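Long-range contacts in metallo-beta-lactamase domain-containing protein (Enterococcus faecalis, PDB 2AZ4), which is of unknown function but carries a two-zinc metallo-beta-lactamase site and may act as an RNA-binding exonuclease: residues A[88-93]-A[118-123]; A[99-104]-A[140-145]; A[253-258]-A[328-333]. All blocks are in the same frame, centred on the assembly; numbering follows the deposited sequence.

Interaction 1: residues A[88-93]-A[118-123]; sequences VFLSHA and MILNSL. With ZN (zinc ion), chain C.
Ser-91 OG is gripped twice: it accepts a short hydrogen bond from His-92 ND1, 2.6 Å, and makes a further one outside the two segments. The serine oxygen lies only 6° out of the imidazole plane, and the other ring nitrogen, NE2, is bound to the zinc at 2.3 Å, so both nitrogens fix the ring; the bond at ND1 should also make NE2 a stronger donor to the metal. His-94, His-167, Asp-189 and two waters complete the coordination. One residue on, the chain turns its apolar side to helix 114-123. The methyl of Ala-93 sits over the helix with Ile-119 CG2 closest, 3.6 Å from its CB; Leu-120 CD1 is 3.9 Å from the same CB, and Leu-123 CD1 borders it more loosely. Leu-90, with CG anti to the backbone N (chi1 178°), reaches out to meet Leu-120 tip to tip, CD2 to CD2 at 3.5 Å. No hydrogen bond joins the two segments, whose hold on each other is apolar; the carbonyl of Ala-93 instead accepts from Ser-98 OG. Helix 114-123 thus backs the loop after strand 85-89, where His-92 opens the His-X-His-X-Asp-His motif, signature of the metallo-beta-lactamase fold.

Interaction 2: residues A[99-104]-A[140-145]; sequences RMINYL and FTREMI
Just beyond the His-X-His-X-Asp-His zinc motif of the metallo-beta-lactamase fold, the short 3-10 turn around Asn-102 packs on the extended chain that leads into strand 145-147. Arg-142 has the most surface buried. With chi1 at 74° its CG takes the crowded position between backbone N and carbonyl carbon, 3.5 Å from Ile-101 O; bends at chi2 and chi3 then turn the guanidinium toward Leu-104. The group reaches three carbonyls. Val-108 O is the stronger partner of NH2, whose second bond, to Leu-104 O, is almost straight but long, 3.3 Å, and enters from above that carbonyl's plane; NH1 donates to Glu-143 O at 3.0 Å. These bonds hold the group in place while Leu-104 CD2 lies over one face, 3.5 Å from NH2. NE is buried without a partner. Asn-102 runs past Arg-142 in the opposite direction, its amide nearly coplanar with the guanidinium (14° between planes) and its end close to the backbone of 140-142 and the ring of Phe-140. Ile-101, the third main contributor, points its CD1 into the opposing chain, where it touches Thr-141 CG2 obliquely and, at about a right angle and 4.0 Å, the terminal CE of Met-144.

Interaction 3: residues A[253-258]-A[328-333]; sequences NRQITF and YLWQVV
Trp-330 and Thr-257, paired in a parallel register on neighbouring strands, lie side by side and point the same way. Trp-330 has CG between its backbone N and carbonyl carbon, the crowded position (chi1 60°), which lays the indole beside the adjacent strand. Thr-257 keeps OG1 in the corresponding crowded position, and this leaves CG2 anti to the carbonyl carbon and over the indole face: a CH-pi contact, 3.5 Å from CG2 to the centroid of the five-membered ring of Trp-330. The extended Gln-255 comes to the indole edge, NE2 3.7 Å from Trp-330 CZ2, with its amide steeply inclined to the ring (78°), while its OE1 accepts from Gln-340 N. On the opposite face of the sheet, Leu-329, with CG anti to its backbone N, packs against both Ile-256 and Phe-258, its CD1 3.5 Å from Ile-256 CG2 and its CG 3.7 Å from Phe-258 CD2. Phe-258 also takes the crowded position (chi1 78°), so its ring leans over strand 328-331, by Leu-329 and the Trp-330/Gln-331 backbone. Two good backbone bonds, Phe-258 N to Trp-330 O at 3.0 Å and Val-332 N to Phe-258 O at 2.9 Å, lock the register; Trp-330 N to Ile-256 O is weak. The pair forms the middle of a six-stranded parallel sheet, flanked by strands 278-282 and 344-348, with helix 318-323 packed on the Trp-330 side.

Interactions 1 and 2 are neighbours in the zinc-binding metallo-beta-lactamase domain, their centres 9 Å apart, and their segments alternate along the chain: 88-93, 99-104, 118-123, 140-145. They meet directly where Leu-120 packs on Met-144 and Val-88 on Leu-104, so the metal-binding loop, helix 114-123 and the approach to edge strand 145-147 pack against one another directly. Interaction 3 follows later in sequence and stands about 29 and 35 Å, centre to centre, from interactions 1 and 2. Its parallel sheet is inserted between strands 212-216 and 399-403 of the metallo-beta-lactamase fold, consistent with a beta-CASP-like arrangement in which a second domain faces the zinc site.

Interaction 1: residues A[88-93]-A[118-123]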
# COMPACT_ATOMS: atom_id res chain seq x y z
N VAL A 88 13.63 10.03 -6.04
CA VAL A 88 12.70 8.92 -6.10
C VAL A 88 11.48 9.31 -5.27
O VAL A 88 11.61 9.90 -4.21
CB VAL A 88 13.32 7.55 -5.62
CG1 VAL A 88 12.27 6.43 -5.60
CG2 VAL A 88 14.49 7.10 -6.47
N PHE A 89 10.31 8.94 -5.77
CA PHE A 89 9.06 9.22 -5.08
C PHE A 89 8.35 7.92 -4.78
O PHE A 89 8.44 6.94 -5.56
CB PHE A 89 8.17 10.14 -5.93
CG PHE A 89 8.75 11.49 -6.14
CD1 PHE A 89 8.34 12.56 -5.34
CD2 PHE A 89 9.72 11.71 -7.11
CE1 PHE A 89 8.90 13.84 -5.53
CE2 PHE A 89 10.30 12.98 -7.30
CZ PHE A 89 9.90 14.04 -6.50
N LEU A 90 7.62 7.91 -3.67
CA LEU A 90 6.92 6.72 -3.23
C LEU A 90 5.44 7.05 -3.00
O LEU A 90 5.10 7.83 -2.11
CB LEU A 90 7.61 6.22 -1.95
CG LEU A 90 7.18 5.03 -1.14
CD1 LEU A 90 6.97 3.76 -2.00
CD2 LEU A 90 8.18 4.80 0.01
N SER A 91 4.58 6.45 -3.82
CA SER A 91 3.16 6.75 -3.79
C SER A 91 2.56 6.41 -2.43
O SER A 91 1.78 7.19 -1.90
CB SER A 91 2.40 6.03 -4.94
OG SER A 91 2.18 4.64 -4.71
N HIS A 92 2.90 5.24 -1.89
CA HIS A 92 2.41 4.78 -0.60
C HIS A 92 3.25 3.61 -0.05
O HIS A 92 4.14 3.09 -0.73
CB HIS A 92 0.90 4.44 -0.65
CG HIS A 92 0.56 3.29 -1.55
ND1 HIS A 92 0.84 3.27 -2.90
CD2 HIS A 92 -0.07 2.11 -1.29
CE1 HIS A 92 0.38 2.15 -3.43
NE2 HIS A 92 -0.15 1.42 -2.48
N ALA A 93 2.93 3.19 1.17
CA ALA A 93 3.74 2.23 1.92
C ALA A 93 3.68 0.75 1.50
O ALA A 93 4.60 -0.04 1.82
CB ALA A 93 3.44 2.36 3.41
N MET A 118 5.79 7.47 8.28
CA MET A 118 5.37 6.92 9.58
C MET A 118 4.94 5.46 9.48
O MET A 118 5.40 4.62 10.27
CB MET A 118 4.19 7.71 10.18
CG MET A 118 4.54 9.11 10.62
SD MET A 118 3.15 10.13 11.22
CE MET A 118 4.26 11.19 12.05
N ILE A 119 3.98 5.19 8.58
CA ILE A 119 3.47 3.83 8.33
C ILE A 119 4.60 2.82 8.06
O ILE A 119 4.69 1.78 8.70
CB ILE A 119 2.42 3.84 7.15
CG1 ILE A 119 1.17 4.66 7.50
CG2 ILE A 119 1.99 2.42 6.71
CD1 ILE A 119 0.59 4.33 8.85
N LEU A 120 5.46 3.17 7.12
CA LEU A 120 6.50 2.28 6.64
C LEU A 120 7.46 1.94 7.77
O LEU A 120 7.82 0.76 7.95
CB LEU A 120 7.25 2.99 5.52
CG LEU A 120 7.83 2.29 4.30
CD1 LEU A 120 7.10 0.98 3.91
CD2 LEU A 120 7.84 3.29 3.15
N ASN A 121 7.86 2.95 8.53
CA ASN A 121 8.79 2.75 9.63
C ASN A 121 8.21 1.80 10.69
O ASN A 121 8.95 1.07 11.34
CB ASN A 121 9.24 4.08 10.23
CG ASN A 121 10.45 4.65 9.54
OD1 ASN A 121 10.34 5.53 8.70
ND2 ASN A 121 11.61 4.12 9.85
N SER A 122 6.89 1.83 10.85
CA SER A 122 6.17 0.91 11.73
C SER A 122 6.02 -0.48 11.10
O SER A 122 6.29 -1.49 11.76
CB SER A 122 4.80 1.49 12.07
OG SER A 122 4.03 0.57 12.81
N LEU A 123 5.58 -0.55 9.84
CA LEU A 123 5.54 -1.83 9.14
C LEU A 123 6.88 -2.56 9.25
O LEU A 123 6.90 -3.80 9.40
CB LEU A 123 5.11 -1.68 7.67
CG LEU A 123 3.64 -1.29 7.39
CD1 LEU A 123 3.39 -1.01 5.91
CD2 LEU A 123 2.68 -2.33 7.91
ZN ZN C . -1.65 -0.31 -2.56
O HOH W 1 -2.80 -2.15 -2.87
O HOH W 2 -0.28 -2.06 -3.17

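Interaction 2: residues A[99-104]-A[140-145]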
# COMPACT_ATOMS: atom_id res chain seq x y z
N ARG A 99 9.13 -2.12 -1.34
CA ARG A 99 9.92 -3.23 -0.80
C ARG A 99 11.44 -3.02 -0.86
O ARG A 99 12.15 -3.47 0.03
CB ARG A 99 9.55 -4.54 -1.48
CG ARG A 99 10.09 -5.75 -0.79
CD ARG A 99 9.62 -7.05 -1.41
NE ARG A 99 10.37 -8.06 -0.71
CZ ARG A 99 11.24 -8.91 -1.23
NH1 ARG A 99 11.43 -9.00 -2.55
NH2 ARG A 99 11.86 -9.71 -0.41
N MET A 100 11.94 -2.38 -1.90
CA MET A 100 13.39 -2.26 -2.03
C MET A 100 13.99 -0.90 -1.71
O MET A 100 15.14 -0.64 -2.10
CB MET A 100 13.89 -2.78 -3.41
CG MET A 100 13.60 -1.90 -4.62
SD MET A 100 14.54 -2.36 -6.11
CE MET A 100 13.85 -1.17 -7.27
N ILE A 101 13.27 -0.02 -0.99
CA ILE A 101 13.82 1.33 -0.77
C ILE A 101 15.21 1.31 -0.09
O ILE A 101 16.02 2.21 -0.32
CB ILE A 101 12.86 2.30 -0.03
CG1 ILE A 101 12.46 1.74 1.36
CG2 ILE A 101 11.64 2.66 -0.92
CD1 ILE A 101 11.93 2.81 2.27
N ASN A 102 15.50 0.27 0.69
CA ASN A 102 16.81 0.22 1.37
C ASN A 102 17.97 0.02 0.40
O ASN A 102 19.13 0.25 0.75
CB ASN A 102 16.88 -0.84 2.46
CG ASN A 102 16.13 -0.43 3.72
OD1 ASN A 102 15.71 -1.30 4.51
ND2 ASN A 102 16.01 0.85 3.95
N TYR A 103 17.65 -0.41 -0.82
CA TYR A 103 18.68 -0.53 -1.87
C TYR A 103 18.92 0.78 -2.64
O TYR A 103 19.85 0.88 -3.45
CB TYR A 103 18.33 -1.65 -2.85
CG TYR A 103 18.59 -3.05 -2.34
CD1 TYR A 103 19.22 -3.28 -1.10
CD2 TYR A 103 18.21 -4.15 -3.10
CE1 TYR A 103 19.46 -4.60 -0.64
CE2 TYR A 103 18.45 -5.45 -2.67
CZ TYR A 103 19.07 -5.67 -1.45
OH TYR A 103 19.28 -6.98 -1.06
N LEU A 104 18.06 1.76 -2.41
CA LEU A 104 18.23 3.07 -3.03
C LEU A 104 19.45 3.79 -2.45
O LEU A 104 19.56 3.95 -1.24
CB LEU A 104 16.97 3.94 -2.86
CG LEU A 104 17.03 5.33 -3.53
CD1 LEU A 104 17.26 5.31 -5.08
CD2 LEU A 104 15.84 6.23 -3.16
N PHE A 140 16.60 -1.39 10.21
CA PHE A 140 16.87 -0.07 9.64
C PHE A 140 15.94 0.26 8.45
O PHE A 140 15.75 -0.57 7.56
CB PHE A 140 18.32 0.01 9.21
CG PHE A 140 18.67 1.22 8.37
CD1 PHE A 140 19.14 2.38 8.96
CD2 PHE A 140 18.54 1.17 6.98
CE1 PHE A 140 19.50 3.48 8.20
CE2 PHE A 140 18.89 2.27 6.21
CZ PHE A 140 19.37 3.43 6.81
N THR A 141 15.39 1.47 8.44
CA THR A 141 14.70 1.99 7.26
C THR A 141 15.43 3.25 6.82
O THR A 141 15.70 4.12 7.65
CB THR A 141 13.24 2.32 7.53
OG1 THR A 141 12.56 1.16 8.00
CG2 THR A 141 12.56 2.80 6.26
N ARG A 142 15.76 3.34 5.54
CA ARG A 142 16.49 4.49 5.01
C ARG A 142 15.69 5.81 5.11
O ARG A 142 14.46 5.79 5.35
CB ARG A 142 17.01 4.21 3.59
CG ARG A 142 15.93 4.24 2.47
CD ARG A 142 15.81 5.65 1.88
NE ARG A 142 16.81 5.83 0.87
CZ ARG A 142 17.24 6.96 0.34
NH1 ARG A 142 16.81 8.16 0.71
NH2 ARG A 142 18.16 6.84 -0.61
N GLU A 143 16.40 6.93 5.00
CA GLU A 143 15.79 8.26 5.14
C GLU A 143 14.68 8.48 4.09
O GLU A 143 14.84 8.09 2.92
CB GLU A 143 16.85 9.37 4.98
CG GLU A 143 17.96 9.34 6.03
CD GLU A 143 19.05 10.39 5.81
OE1 GLU A 143 18.97 11.17 4.83
OE2 GLU A 143 19.98 10.44 6.64
N MET A 144 13.59 9.12 4.52
CA MET A 144 12.53 9.60 3.63
C MET A 144 12.28 11.06 3.99
O MET A 144 12.21 11.40 5.18
CB MET A 144 11.22 8.79 3.82
CG MET A 144 11.28 7.38 3.19
SD MET A 144 9.82 6.40 3.48
CE MET A 144 10.38 5.43 4.86
N ILE A 145 12.14 11.91 2.98
CA ILE A 145 11.69 13.29 3.20
C ILE A 145 10.17 13.28 3.20
O ILE A 145 9.53 13.15 2.15
CB ILE A 145 12.24 14.24 2.14
CG1 ILE A 145 13.77 14.26 2.23
CG2 ILE A 145 11.71 15.67 2.34
CD1 ILE A 145 14.45 14.89 1.00

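Interaction 3: residues A[253-258]-A[328-333]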
# COMPACT_ATOMS: atom_id res chain seq x y z
N ASN A 253 -23.34 -11.07 23.98
CA ASN A 253 -22.78 -12.00 24.97
C ASN A 253 -21.95 -13.05 24.24
O ASN A 253 -22.44 -14.15 23.93
CB ASN A 253 -23.91 -12.64 25.79
CG ASN A 253 -23.39 -13.49 26.94
OD1 ASN A 253 -22.23 -13.38 27.34
ND2 ASN A 253 -24.26 -14.35 27.49
N ARG A 254 -20.72 -12.68 23.92
CA ARG A 254 -19.90 -13.45 23.02
C ARG A 254 -18.53 -12.75 22.88
O ARG A 254 -18.44 -11.52 22.77
CB ARG A 254 -20.58 -13.55 21.65
CG ARG A 254 -19.94 -14.54 20.67
CD ARG A 254 -20.73 -14.64 19.38
NE ARG A 254 -20.35 -15.81 18.61
CZ ARG A 254 -20.77 -16.11 17.38
NH1 ARG A 254 -21.63 -15.33 16.74
NH2 ARG A 254 -20.33 -17.22 16.81
N GLN A 255 -17.48 -13.54 22.90
CA GLN A 255 -16.18 -12.99 22.56
C GLN A 255 -16.20 -12.55 21.11
O GLN A 255 -16.65 -13.29 20.23
CB GLN A 255 -15.07 -14.02 22.79
CG GLN A 255 -13.69 -13.50 22.43
CD GLN A 255 -12.59 -14.44 22.91
OE1 GLN A 255 -12.40 -15.50 22.34
NE2 GLN A 255 -11.86 -14.05 23.94
N ILE A 256 -15.78 -11.31 20.87
CA ILE A 256 -15.61 -10.82 19.49
C ILE A 256 -14.22 -10.23 19.30
O ILE A 256 -13.80 -9.37 20.08
CB ILE A 256 -16.64 -9.74 19.11
CG1 ILE A 256 -18.06 -10.20 19.47
CG2 ILE A 256 -16.51 -9.41 17.59
CD1 ILE A 256 -19.12 -9.12 19.25
N THR A 257 -13.53 -10.67 18.26
CA THR A 257 -12.18 -10.21 17.95
C THR A 257 -12.09 -9.89 16.47
O THR A 257 -12.97 -10.28 15.70
CB THR A 257 -11.11 -11.26 18.35
OG1 THR A 257 -11.36 -12.47 17.64
CG2 THR A 257 -11.16 -11.56 19.84
N PHE A 258 -11.04 -9.20 16.07
CA PHE A 258 -10.90 -8.83 14.68
C PHE A 258 -9.43 -8.64 14.37
O PHE A 258 -8.59 -8.65 15.27
CB PHE A 258 -11.68 -7.54 14.39
CG PHE A 258 -10.99 -6.29 14.85
CD1 PHE A 258 -10.39 -5.44 13.94
CD2 PHE A 258 -10.91 -5.98 16.21
CE1 PHE A 258 -9.73 -4.28 14.37
CE2 PHE A 258 -10.24 -4.82 16.65
CZ PHE A 258 -9.67 -3.98 15.73
N TYR A 328 -15.26 -5.99 25.43
CA TYR A 328 -14.28 -5.58 24.44
C TYR A 328 -14.49 -6.13 23.04
O TYR A 328 -14.96 -7.26 22.86
CB TYR A 328 -12.86 -5.95 24.89
CG TYR A 328 -12.54 -5.41 26.25
CD1 TYR A 328 -12.35 -4.04 26.45
CD2 TYR A 328 -12.42 -6.26 27.35
CE1 TYR A 328 -12.07 -3.52 27.71
CE2 TYR A 328 -12.13 -5.77 28.62
CZ TYR A 328 -11.95 -4.41 28.78
OH TYR A 328 -11.66 -3.91 30.01
N LEU A 329 -14.10 -5.32 22.05
CA LEU A 329 -13.79 -5.81 20.74
C LEU A 329 -12.27 -5.68 20.68
O LEU A 329 -11.75 -4.57 20.79
CB LEU A 329 -14.45 -4.95 19.66
CG LEU A 329 -13.93 -5.20 18.23
CD1 LEU A 329 -14.47 -6.52 17.64
CD2 LEU A 329 -14.19 -4.03 17.29
N TRP A 330 -11.55 -6.79 20.55
CA TRP A 330 -10.09 -6.71 20.55
C TRP A 330 -9.38 -7.30 19.34
O TRP A 330 -9.89 -8.19 18.68
CB TRP A 330 -9.48 -7.23 21.85
CG TRP A 330 -9.75 -8.70 22.23
CD1 TRP A 330 -10.87 -9.19 22.85
CD2 TRP A 330 -8.85 -9.81 22.09
NE1 TRP A 330 -10.73 -10.55 23.08
CE2 TRP A 330 -9.50 -10.96 22.62
CE3 TRP A 330 -7.56 -9.96 21.55
CZ2 TRP A 330 -8.90 -12.24 22.63
CZ3 TRP A 330 -6.95 -11.25 21.55
CH2 TRP A 330 -7.63 -12.36 22.11
N GLN A 331 -8.19 -6.79 19.05
CA GLN A 331 -7.47 -7.18 17.86
C GLN A 331 -6.66 -8.44 18.17
O GLN A 331 -5.72 -8.40 18.96
CB GLN A 331 -6.55 -6.03 17.42
CG GLN A 331 -5.58 -6.37 16.26
CD GLN A 331 -4.57 -5.25 15.98
OE1 GLN A 331 -4.35 -4.40 16.82
NE2 GLN A 331 -3.93 -5.28 14.78
N VAL A 332 -7.01 -9.55 17.54
CA VAL A 332 -6.22 -10.79 17.74
C VAL A 332 -5.25 -10.95 16.58
O VAL A 332 -5.64 -10.83 15.41
CB VAL A 332 -7.12 -12.05 17.92
CG1 VAL A 332 -8.07 -12.21 16.73
CG2 VAL A 332 -6.28 -13.32 18.13
N VAL A 333 -3.97 -11.20 16.89
CA VAL A 333 -2.91 -11.27 15.88
C VAL A 333 -2.16 -12.62 15.81
O VAL A 333 -1.42 -12.89 14.85
CB VAL A 333 -1.90 -10.11 16.06
CG1 VAL A 333 -2.60 -8.76 15.90
CG2 VAL A 333 -1.17 -10.20 17.43
O HOH W 3 -14.56 -9.95 23.36